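Local coordinates for protein transaminase (Bacillus megaterium, PDB 5G0A) that probably catalyses the pyridoxal-5'-phosphate-dependent, S-selective transfer of amino groups between amine donors and carbonyl acceptors, as a class-III aminotransferase, at residues E229-V234 with L262-I267; Q290-T295 with S313-A318; H375-N380 with D466-G471; I389-N394 with P438-I443. One frame throughout, in Å; residues are numbered along the deposited sequence.

Interaction 1 (E229-V234 with L262-I267); sequences EQVAAV and LGVLWI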
# COMPACT_ATOMS: atom_id res chain seq x y z
N GLU B 229 9.00 -16.97 4.30
CA GLU B 229 10.09 -16.04 4.55
C GLU B 229 9.66 -14.56 4.60
O GLU B 229 10.44 -13.70 4.96
CB GLU B 229 11.27 -16.26 3.56
CG GLU B 229 11.09 -15.72 2.13
CD GLU B 229 10.08 -16.45 1.27
OE1 GLU B 229 9.56 -17.53 1.63
OE2 GLU B 229 9.77 -15.93 0.18
N GLN B 230 8.43 -14.25 4.21
CA GLN B 230 8.00 -12.87 4.41
C GLN B 230 6.81 -12.73 5.37
O GLN B 230 6.23 -11.66 5.46
CB GLN B 230 7.75 -12.12 3.10
CG GLN B 230 6.51 -12.54 2.35
CD GLN B 230 6.18 -11.53 1.26
OE1 GLN B 230 6.74 -10.42 1.22
NE2 GLN B 230 5.26 -11.89 0.38
N VAL B 231 6.48 -13.82 6.06
CA VAL B 231 5.39 -13.81 7.04
C VAL B 231 5.99 -13.73 8.46
O VAL B 231 6.62 -14.66 8.93
CB VAL B 231 4.43 -15.02 6.91
CG1 VAL B 231 3.35 -14.99 8.00
CG2 VAL B 231 3.75 -15.04 5.53
N ALA B 232 5.80 -12.60 9.12
CA ALA B 232 6.26 -12.41 10.51
C ALA B 232 5.54 -13.28 11.54
O ALA B 232 6.18 -13.81 12.43
CB ALA B 232 6.14 -10.93 10.93
N ALA B 233 4.21 -13.34 11.44
CA ALA B 233 3.36 -13.81 12.53
C ALA B 233 1.95 -14.14 12.06
O ALA B 233 1.46 -13.62 11.04
CB ALA B 233 3.29 -12.75 13.65
N VAL B 234 1.31 -15.02 12.82
CA VAL B 234 -0.12 -15.20 12.77
C VAL B 234 -0.63 -14.62 14.09
O VAL B 234 -0.08 -14.92 15.15
CB VAL B 234 -0.49 -16.71 12.73
CG1 VAL B 234 -2.00 -16.86 12.74
CG2 VAL B 234 0.07 -17.35 11.45
N LEU B 262 6.59 -23.64 10.30
CA LEU B 262 6.86 -22.66 9.23
C LEU B 262 7.91 -21.60 9.60
O LEU B 262 8.42 -20.91 8.72
CB LEU B 262 5.57 -21.98 8.76
CG LEU B 262 4.45 -22.88 8.19
CD1 LEU B 262 3.21 -22.07 7.89
CD2 LEU B 262 4.93 -23.65 6.96
N GLY B 263 8.25 -21.49 10.89
CA GLY B 263 9.23 -20.51 11.36
C GLY B 263 8.61 -19.12 11.44
O GLY B 263 9.27 -18.12 11.13
N VAL B 264 7.36 -19.08 11.90
CA VAL B 264 6.55 -17.84 11.96
C VAL B 264 6.16 -17.65 13.43
O VAL B 264 5.96 -18.65 14.15
CB VAL B 264 5.34 -18.00 11.02
CG1 VAL B 264 4.22 -17.00 11.28
CG2 VAL B 264 5.80 -17.97 9.55
N LEU B 265 6.10 -16.41 13.89
CA LEU B 265 5.65 -16.14 15.25
C LEU B 265 4.14 -16.36 15.43
O LEU B 265 3.35 -16.24 14.49
CB LEU B 265 6.04 -14.72 15.68
CG LEU B 265 7.52 -14.37 15.73
CD1 LEU B 265 7.70 -12.88 16.06
CD2 LEU B 265 8.30 -15.26 16.73
N TRP B 266 3.75 -16.69 16.67
CA TRP B 266 2.35 -16.71 17.06
C TRP B 266 2.09 -15.64 18.13
O TRP B 266 2.65 -15.68 19.23
CB TRP B 266 1.91 -18.13 17.55
CG TRP B 266 0.52 -18.16 18.12
CD1 TRP B 266 -0.58 -17.49 17.65
CD2 TRP B 266 0.08 -18.90 19.27
NE1 TRP B 266 -1.67 -17.75 18.44
CE2 TRP B 266 -1.30 -18.61 19.44
CE3 TRP B 266 0.70 -19.78 20.17
CZ2 TRP B 266 -2.06 -19.16 20.48
CZ3 TRP B 266 -0.06 -20.32 21.20
CH2 TRP B 266 -1.42 -20.01 21.35
N ILE B 267 1.27 -14.66 17.75
CA ILE B 267 0.82 -13.63 18.69
C ILE B 267 -0.58 -14.05 19.11
O ILE B 267 -1.48 -14.16 18.28
CB ILE B 267 0.70 -12.24 18.00
CG1 ILE B 267 2.05 -11.81 17.40
CG2 ILE B 267 0.13 -11.22 19.01
CD1 ILE B 267 1.95 -10.57 16.48

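Interaction 2 (Q290-T295 with S313-A318); sequences QPDIIT and SKEIAA. Unlike the reference sequence in segment 313-318: Ala318 (reference Glu).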
# COMPACT_ATOMS: atom_id res chain seq x y z
N GLN B 290 2.13 -22.36 24.41
CA GLN B 290 2.70 -21.09 24.82
C GLN B 290 2.94 -20.28 23.55
O GLN B 290 3.49 -20.81 22.57
CB GLN B 290 3.99 -21.29 25.63
CG GLN B 290 3.71 -21.87 27.03
CD GLN B 290 4.95 -22.13 27.88
OE1 GLN B 290 5.96 -21.45 27.77
NE2 GLN B 290 4.84 -23.12 28.78
N PRO B 291 2.51 -19.02 23.54
CA PRO B 291 2.71 -18.15 22.38
C PRO B 291 4.09 -17.50 22.39
O PRO B 291 4.88 -17.69 23.32
CB PRO B 291 1.62 -17.08 22.57
CG PRO B 291 1.56 -16.93 24.08
CD PRO B 291 1.76 -18.33 24.62
N ASP B 292 4.38 -16.70 21.34
CA ASP B 292 5.61 -15.93 21.28
C ASP B 292 5.42 -14.52 21.84
O ASP B 292 6.34 -13.90 22.37
CB ASP B 292 6.08 -15.82 19.82
CG ASP B 292 6.45 -17.18 19.23
OD1 ASP B 292 7.52 -17.70 19.62
OD2 ASP B 292 5.68 -17.71 18.43
N ILE B 293 4.19 -14.02 21.69
CA ILE B 293 3.83 -12.67 22.14
C ILE B 293 2.37 -12.71 22.55
O ILE B 293 1.55 -13.37 21.89
CB ILE B 293 3.94 -11.62 20.97
CG1 ILE B 293 5.38 -11.52 20.45
CG2 ILE B 293 3.44 -10.25 21.41
CD1 ILE B 293 5.52 -10.71 19.15
N ILE B 294 2.03 -12.02 23.66
CA ILE B 294 0.62 -11.70 23.93
C ILE B 294 0.39 -10.20 24.10
O ILE B 294 1.30 -9.46 24.47
CB ILE B 294 -0.01 -12.44 25.15
CG1 ILE B 294 0.58 -11.95 26.49
CG2 ILE B 294 0.03 -13.98 24.91
CD1 ILE B 294 -0.12 -12.59 27.71
N THR B 295 -0.84 -9.80 23.81
CA THR B 295 -1.29 -8.42 24.01
C THR B 295 -2.35 -8.40 25.10
O THR B 295 -3.16 -9.33 25.21
CB THR B 295 -1.84 -7.82 22.70
OG1 THR B 295 -2.81 -8.70 22.14
CG2 THR B 295 -0.72 -7.62 21.69
N SER B 313 8.41 -13.06 24.27
CA SER B 313 9.24 -14.21 24.71
C SER B 313 10.67 -13.80 25.09
O SER B 313 11.15 -12.74 24.71
CB SER B 313 9.28 -15.28 23.61
OG SER B 313 10.00 -14.79 22.49
N LYS B 314 11.36 -14.68 25.81
CA LYS B 314 12.75 -14.45 26.14
C LYS B 314 13.60 -14.23 24.89
O LYS B 314 14.48 -13.38 24.88
CB LYS B 314 13.29 -15.64 26.94
CG LYS B 314 12.65 -15.76 28.31
CD LYS B 314 13.31 -16.85 29.14
CE LYS B 314 12.90 -16.72 30.60
NZ LYS B 314 11.52 -17.19 30.85
N GLU B 315 13.34 -14.99 23.83
CA GLU B 315 14.16 -14.85 22.63
C GLU B 315 13.90 -13.51 21.93
O GLU B 315 14.83 -12.87 21.47
CB GLU B 315 14.05 -16.06 21.67
CG GLU B 315 12.79 -16.15 20.86
CD GLU B 315 12.84 -17.21 19.75
OE1 GLU B 315 13.88 -17.89 19.53
OE2 GLU B 315 11.79 -17.36 19.10
N ILE B 316 12.64 -13.09 21.89
CA ILE B 316 12.31 -11.77 21.31
C ILE B 316 12.91 -10.63 22.14
O ILE B 316 13.55 -9.71 21.60
CB ILE B 316 10.79 -11.62 21.07
CG1 ILE B 316 10.33 -12.62 20.00
CG2 ILE B 316 10.46 -10.17 20.68
CD1 ILE B 316 8.80 -12.72 19.87
N ALA B 317 12.75 -10.71 23.46
CA ALA B 317 13.37 -9.73 24.37
C ALA B 317 14.89 -9.63 24.20
O ALA B 317 15.44 -8.55 24.20
CB ALA B 317 13.01 -10.04 25.81
N ALA B 318 15.56 -10.77 24.05
CA ALA B 318 17.02 -10.76 23.92
C ALA B 318 17.44 -10.03 22.64
O ALA B 318 18.42 -9.29 22.63
CB ALA B 318 17.56 -12.19 23.95
O HOH W 1 9.74 -16.25 20.40

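Interaction 3 (H375-N380 with D466-G471); sequences HKSIGN and DYLESG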
# COMPACT_ATOMS: atom_id res chain seq x y z
N HIS B 375 -35.81 -23.59 26.12
CA HIS B 375 -35.87 -22.63 25.02
C HIS B 375 -35.20 -23.12 23.75
O HIS B 375 -33.98 -23.15 23.65
CB HIS B 375 -35.21 -21.31 25.43
CG HIS B 375 -35.95 -20.55 26.48
ND1 HIS B 375 -37.14 -19.91 26.23
CD2 HIS B 375 -35.67 -20.33 27.78
CE1 HIS B 375 -37.56 -19.32 27.33
NE2 HIS B 375 -36.69 -19.56 28.29
N LYS B 376 -36.02 -23.44 22.75
CA LYS B 376 -35.53 -23.98 21.48
C LYS B 376 -34.85 -22.90 20.61
O LYS B 376 -34.22 -23.22 19.60
CB LYS B 376 -36.66 -24.70 20.72
CG LYS B 376 -37.23 -25.87 21.52
CD LYS B 376 -38.33 -26.62 20.78
CE LYS B 376 -38.86 -27.74 21.67
NZ LYS B 376 -39.78 -28.69 20.97
N SER B 377 -34.98 -21.64 21.03
CA SER B 377 -34.26 -20.53 20.41
C SER B 377 -32.76 -20.55 20.74
O SER B 377 -31.97 -19.84 20.09
CB SER B 377 -34.86 -19.18 20.82
OG SER B 377 -34.69 -18.96 22.22
N ILE B 378 -32.37 -21.33 21.74
CA ILE B 378 -30.96 -21.59 22.00
C ILE B 378 -30.53 -22.80 21.17
O ILE B 378 -30.91 -23.93 21.48
CB ILE B 378 -30.65 -21.81 23.51
CG1 ILE B 378 -31.03 -20.57 24.33
CG2 ILE B 378 -29.18 -22.16 23.72
CD1 ILE B 378 -31.11 -20.80 25.83
N GLY B 379 -29.75 -22.55 20.12
CA GLY B 379 -29.21 -23.62 19.28
C GLY B 379 -28.03 -24.31 19.93
O GLY B 379 -27.92 -25.55 19.90
N ASN B 380 -27.15 -23.51 20.52
CA ASN B 380 -25.98 -24.00 21.25
C ASN B 380 -25.44 -22.90 22.18
O ASN B 380 -25.84 -21.74 22.08
CB ASN B 380 -24.88 -24.46 20.30
CG ASN B 380 -23.82 -25.30 21.01
OD1 ASN B 380 -24.13 -26.08 21.90
ND2 ASN B 380 -22.56 -25.12 20.62
N ASP B 466 -38.56 -16.15 26.07
CA ASP B 466 -40.01 -16.40 25.97
C ASP B 466 -40.61 -15.51 24.89
O ASP B 466 -41.34 -15.99 24.02
CB ASP B 466 -40.71 -16.11 27.31
CG ASP B 466 -40.74 -17.31 28.24
OD1 ASP B 466 -40.58 -18.47 27.78
OD2 ASP B 466 -40.94 -17.09 29.45
N TYR B 467 -40.28 -14.22 24.94
CA TYR B 467 -40.80 -13.23 24.01
C TYR B 467 -40.26 -13.43 22.60
O TYR B 467 -40.98 -13.22 21.62
CB TYR B 467 -40.48 -11.81 24.52
CG TYR B 467 -40.89 -10.69 23.59
CD1 TYR B 467 -42.18 -10.14 23.65
CD2 TYR B 467 -40.00 -10.16 22.66
CE1 TYR B 467 -42.56 -9.11 22.80
CE2 TYR B 467 -40.36 -9.13 21.81
CZ TYR B 467 -41.64 -8.61 21.88
OH TYR B 467 -42.01 -7.58 21.03
N LEU B 468 -38.99 -13.82 22.48
CA LEU B 468 -38.39 -14.08 21.18
C LEU B 468 -39.10 -15.21 20.42
O LEU B 468 -39.33 -15.09 19.22
CB LEU B 468 -36.90 -14.41 21.32
CG LEU B 468 -36.13 -14.49 19.99
CD1 LEU B 468 -35.71 -13.10 19.52
CD2 LEU B 468 -34.92 -15.39 20.15
N GLU B 469 -39.45 -16.28 21.13
CA GLU B 469 -40.08 -17.45 20.50
C GLU B 469 -41.61 -17.42 20.56
O GLU B 469 -42.29 -18.38 20.16
CB GLU B 469 -39.51 -18.76 21.06
CG GLU B 469 -39.68 -18.97 22.56
CD GLU B 469 -38.64 -19.90 23.15
OE1 GLU B 469 -37.59 -20.13 22.50
OE2 GLU B 469 -38.86 -20.40 24.27
N SER B 470 -42.14 -16.31 21.06
CA SER B 470 -43.55 -16.00 20.95
C SER B 470 -43.69 -14.96 19.85
O SER B 470 -43.45 -13.77 20.08
CB SER B 470 -44.10 -15.47 22.29
OG SER B 470 -43.90 -16.43 23.32
N GLY B 471 -44.06 -15.42 18.66
CA GLY B 471 -44.08 -14.60 17.44
C GLY B 471 -44.85 -13.30 17.54
O GLY B 471 -45.99 -13.21 17.08

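Interaction 4 (I389-N394 with P438-I443); sequences IVDIVN and PNTMRI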
# COMPACT_ATOMS: atom_id res chain seq x y z
N ILE B 389 -20.80 -17.54 24.95
CA ILE B 389 -21.53 -17.30 23.72
C ILE B 389 -22.78 -18.17 23.78
O ILE B 389 -22.72 -19.29 24.26
CB ILE B 389 -20.75 -17.68 22.44
CG1 ILE B 389 -20.23 -19.12 22.52
CG2 ILE B 389 -19.62 -16.69 22.17
CD1 ILE B 389 -20.37 -19.88 21.22
N VAL B 390 -23.89 -17.62 23.29
CA VAL B 390 -25.13 -18.36 23.13
C VAL B 390 -25.61 -18.11 21.70
O VAL B 390 -25.93 -16.97 21.32
CB VAL B 390 -26.23 -17.91 24.13
CG1 VAL B 390 -27.50 -18.76 23.94
CG2 VAL B 390 -25.75 -18.00 25.57
N ASP B 391 -25.66 -19.19 20.92
CA ASP B 391 -26.12 -19.10 19.54
C ASP B 391 -27.65 -19.08 19.53
O ASP B 391 -28.30 -20.01 20.00
CB ASP B 391 -25.59 -20.26 18.69
CG ASP B 391 -24.08 -20.36 18.70
OD1 ASP B 391 -23.40 -19.32 18.62
OD2 ASP B 391 -23.56 -21.50 18.77
N ILE B 392 -28.19 -17.99 19.00
CA ILE B 392 -29.63 -17.77 18.95
C ILE B 392 -30.14 -18.18 17.56
O ILE B 392 -29.57 -17.80 16.54
CB ILE B 392 -29.97 -16.29 19.25
CG1 ILE B 392 -29.43 -15.85 20.63
CG2 ILE B 392 -31.48 -16.03 19.18
CD1 ILE B 392 -30.09 -16.49 21.84
N VAL B 393 -31.19 -18.99 17.53
CA VAL B 393 -31.75 -19.48 16.27
C VAL B 393 -33.28 -19.43 16.30
O VAL B 393 -33.88 -19.36 17.36
CB VAL B 393 -31.33 -20.94 15.98
CG1 VAL B 393 -29.83 -21.04 15.69
CG2 VAL B 393 -31.75 -21.86 17.12
N ASN B 394 -33.88 -19.46 15.11
CA ASN B 394 -35.31 -19.65 14.96
C ASN B 394 -35.68 -21.02 15.52
O ASN B 394 -35.16 -22.04 15.07
CB ASN B 394 -35.69 -19.53 13.47
CG ASN B 394 -37.19 -19.62 13.23
OD1 ASN B 394 -37.92 -20.29 13.94
ND2 ASN B 394 -37.66 -18.92 12.19
N PRO B 438 -25.39 -10.23 15.61
CA PRO B 438 -26.86 -10.26 15.54
C PRO B 438 -27.51 -11.57 16.00
O PRO B 438 -28.63 -11.55 16.51
CB PRO B 438 -27.14 -10.01 14.05
CG PRO B 438 -25.93 -10.52 13.35
CD PRO B 438 -24.77 -10.23 14.27
N ASN B 439 -26.81 -12.70 15.82
CA ASN B 439 -27.36 -14.02 16.21
C ASN B 439 -26.68 -14.66 17.41
O ASN B 439 -26.87 -15.85 17.67
CB ASN B 439 -27.24 -15.02 15.05
CG ASN B 439 -27.82 -14.49 13.76
OD1 ASN B 439 -28.99 -14.11 13.71
ND2 ASN B 439 -27.00 -14.47 12.72
N THR B 440 -25.87 -13.89 18.14
CA THR B 440 -25.02 -14.51 19.14
C THR B 440 -24.93 -13.63 20.35
O THR B 440 -24.52 -12.48 20.26
CB THR B 440 -23.58 -14.73 18.59
OG1 THR B 440 -23.65 -15.24 17.25
CG2 THR B 440 -22.80 -15.70 19.49
N MET B 441 -25.33 -14.17 21.48
CA MET B 441 -25.16 -13.49 22.75
C MET B 441 -23.72 -13.60 23.18
O MET B 441 -23.08 -14.61 22.94
CB MET B 441 -26.01 -14.20 23.76
CG MET B 441 -27.37 -14.43 23.17
SD MET B 441 -28.44 -13.21 23.90
CE MET B 441 -28.69 -14.20 25.36
N ARG B 442 -23.25 -12.56 23.87
CA ARG B 442 -21.90 -12.51 24.41
C ARG B 442 -22.07 -12.01 25.85
O ARG B 442 -22.33 -10.82 26.08
CB ARG B 442 -21.02 -11.54 23.61
CG ARG B 442 -19.52 -11.81 23.75
CD ARG B 442 -19.15 -12.90 22.76
NE ARG B 442 -17.74 -13.31 22.67
CZ ARG B 442 -17.22 -14.35 23.31
NH1 ARG B 442 -17.97 -15.06 24.16
NH2 ARG B 442 -15.96 -14.69 23.11
N ILE B 443 -21.92 -12.93 26.79
CA ILE B 443 -22.31 -12.68 28.17
C ILE B 443 -21.08 -12.63 29.03
O ILE B 443 -20.24 -13.51 28.95
CB ILE B 443 -23.27 -13.80 28.66
CG1 ILE B 443 -24.56 -13.78 27.83
CG2 ILE B 443 -23.60 -13.63 30.15
CD1 ILE B 443 -25.41 -15.01 27.97
O HOH W 2 -30.73 -15.96 15.27

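Interaction 1 (E229-V234 with L262-I267)
Ala233 and Leu265 sit opposite each other on adjacent parallel strands, and the backbone of Leu265 is gripped at both polar atoms: its N donates to Ala232 O at 3.0 Å, and its O receives Val234 N at 2.9 Å. A third bond continues the ladder, Ile267 N to Val234 O at 2.9 Å. The same two acceptors collect CA-H...O contacts, Ala233 CA to Leu265 O at 3.1 Å and Trp266 CA to Val234 O. On the face carrying Ala233 and Leu265, the alanine methyl touches Leu265 CB at 3.9 Å and the terminal CD1 of Ile267 at 3.8 Å. Val264 packs with Val231 and Val234. Its CG1, anti to the backbone N (chi1 163°), lies 3.5 Å from Ala233 CA and also meets Val231 CG1 and Val234 CG2, while its CG2 approaches Val231 O. The indole of Trp266 presents its edge to Val234 O, CD1 coming within 3.6 Å in the ring plane; its NE1 is bonded to Thr236 OG1.

Farther out, helix 121-136 packs on Leu265 and Ile267 through Ala132, and helix 251-262 lies against Val234 and Trp266. That helix ends in a Schellman motif whose C-prime residue, Gly263, has positive phi and turns the chain into strand 265-269, completing a beta-alpha-beta crossover. The three backbone bonds satisfy the groups they join, while Val231 O turns to Arg138; small and branched apolar side chains bury the paired polar groups.

Interaction 2 (Q290-T295 with S313-A318)
Ser313 meets Asp292 at the point where strand 308-313 gives way to helix 314-321. Its N donates to Asp292 O at 2.9 Å through a bent bond, with an N-H...O angle of 135°. The hydroxyl stands between the backbone N and the carbonyl carbon (chi1 68°), from where OG accepts Ile316 N at 3.2 Å and caps the first turn of the helix. The same OG donates to a water at 2.6 Å. That water spends its own two protons on carboxylates, Asp292 OD1 at 2.8 Å and, two residues beyond the serine, Glu315 OE2 at 2.7 Å. Asp292 OD1 and Glu315 OE2 lie 4.3 Å apart, and the bridging water probably eases their repulsion. Asp292 OD2 is held separately, by a salt bridge to Arg256 and a hydrogen bond from Trp266 N, which together restrain the carboxylate. Next comes Ile316, pointing toward strand 293-296. Its CD1 touches Ile293 CG1 at 3.7 Å, the two side chains crossing at about a right angle, and the same methyl reaches Asp292 O at 3.7 Å. Leu265 of strand 265-269 and Ile131 of helix 121-136 also touch this isoleucine. Ala317 N then bonds back to Ser313 O in the regular helical pattern.

The serine therefore serves as an N-cap tied to the start of the neighbouring strand both directly, through its N, and through water. Strand 308-313, antiparallel to both its sheet neighbours, is the reversed strand of the otherwise parallel seven-stranded sheet that typifies the large domain of fold-type I pyridoxal-phosphate enzymes.

Interaction 3 (H375-N380 with D466-G471)
His375 and Ser377 both reach the carboxylate of Glu469, at the C-terminal end of helix 451-468. Glu469 CG stands between its backbone N and carbonyl carbon (chi1 60°), and the chain runs extended beyond it, carrying the carboxylate across to the turn. There His375 ND1 donates to Glu469 OE2 at 2.7 Å. The acceptor lies slightly off the imidazole plane, the donor approaches from above the carboxylate plane, and ring and carboxylate are turned 41° from each other. The other oxygen, Glu469 OE1, takes Ser377 OG at 3.1 Å, again from above its plane, and a weak bond from Ser377 N at 3.4 Å. An alanine in place of Glu469 would probably leave His375 ND1 and Ser377 OG without this acceptor and the imidazole, still bonded through NE2, less firmly fixed in rotation. His375 CG is anti to the carbonyl carbon (chi1 -68°), beside the backbone N, and from there the ring turns its edge to the helix end. That edge also faces Asp466: His375 CE1 comes to 3.2 Å from Asp466 OD1, a close approach rather than a bond. The second ring nitrogen, NE2, bonds to Asp462 OD1. Leu468 CD2 packs on Ser377 CB at 3.8 Å. A type I turn from His375 to Ile378, closed by Ile378 N to His375 O at 3.1 Å, lets histidine and serine reach one carboxylate.

The contact fastens the link between helix 353-374 and strand 378-384 to the end of helix 451-468. With acidic groups at ND1, CE1 and NE2, the imidazole is likely to favour its protonated form, which would add charge attraction to the hydrogen bonds.

Interaction 4 (I389-N394 with P438-I443)
Val390 and Met441 form a hydrogen-bonded antiparallel pair, Val390 N to Met441 O at 3.1 Å and Met441 N to Val390 O at 2.9 Å, with Ile392 N to Asn439 O at 2.8 Å extending the ladder between strands whose short axes run at 161°. The side chains sort by face. On that of Val390 and Met441, the two CB atoms meet at 3.7 Å, Ile392 CG1 lies 3.6 Å from Met441 CG, and Ile443 CD1 reaches Val390 CG2 at 3.8 Å. Met441 CG is anti to the carbonyl carbon (chi1 -46°), which sets it beside Ile392. On the other face Asp391 and Thr440 run alongside each other, pointing the same way. The Arg442 chain bends at chi2 (84°), which brings CD near Ile389 CG2; that methyl lies over one face of the guanidinium, Ile389 CG2 to Arg442 NH1 being 3.1 Å. Arg442 NE bonds to Gly241 O, and NH2 makes weak bonds to Ser239 OG and Gln240 O. An alanine at Arg442 would probably leave Gly241 O without this donor and open a gap beside Ile389 CG2. The arginine side chain lies about 9 Å from the cofactor. Beyond the ladder, a water donates to Asn439 OD1, while Asn439 ND2 is held by Asp405 and Val402.

Strand 387-392 is the middle of a three-stranded antiparallel sheet, with strand 378-384 along its other edge. Helices 418-427 and 451-468 pack on the Met441 face, supplying Ile422 and Leu461, and Leu465 and Leu468 of helix 451-468 meet Ile392.

In the fold
Interactions 1 and 2 share the seven-stranded sheet: strands 265-269 and 293-296 are neighbours in it, and the Trp266 ring packs on Pro291. Interactions 3 and 4 touch likewise in the three-stranded sheet, through Asn380 O to Asp391 N and Ser377 O to Val393 N, with interaction 4 nested inside the chain loop that interaction 3 closes. The two pairs stand apart, interactions 2 and 4 having centres about 34 Å from each other. Interactions 1 and 4 are buried strand ladders, the parallel one lined by apolar side chains, the antiparallel one apolar on one face and polar on the other. Interactions 2 and 3 join strand ends to helix ends, where carboxylates take over; interaction 3 is only partly buried.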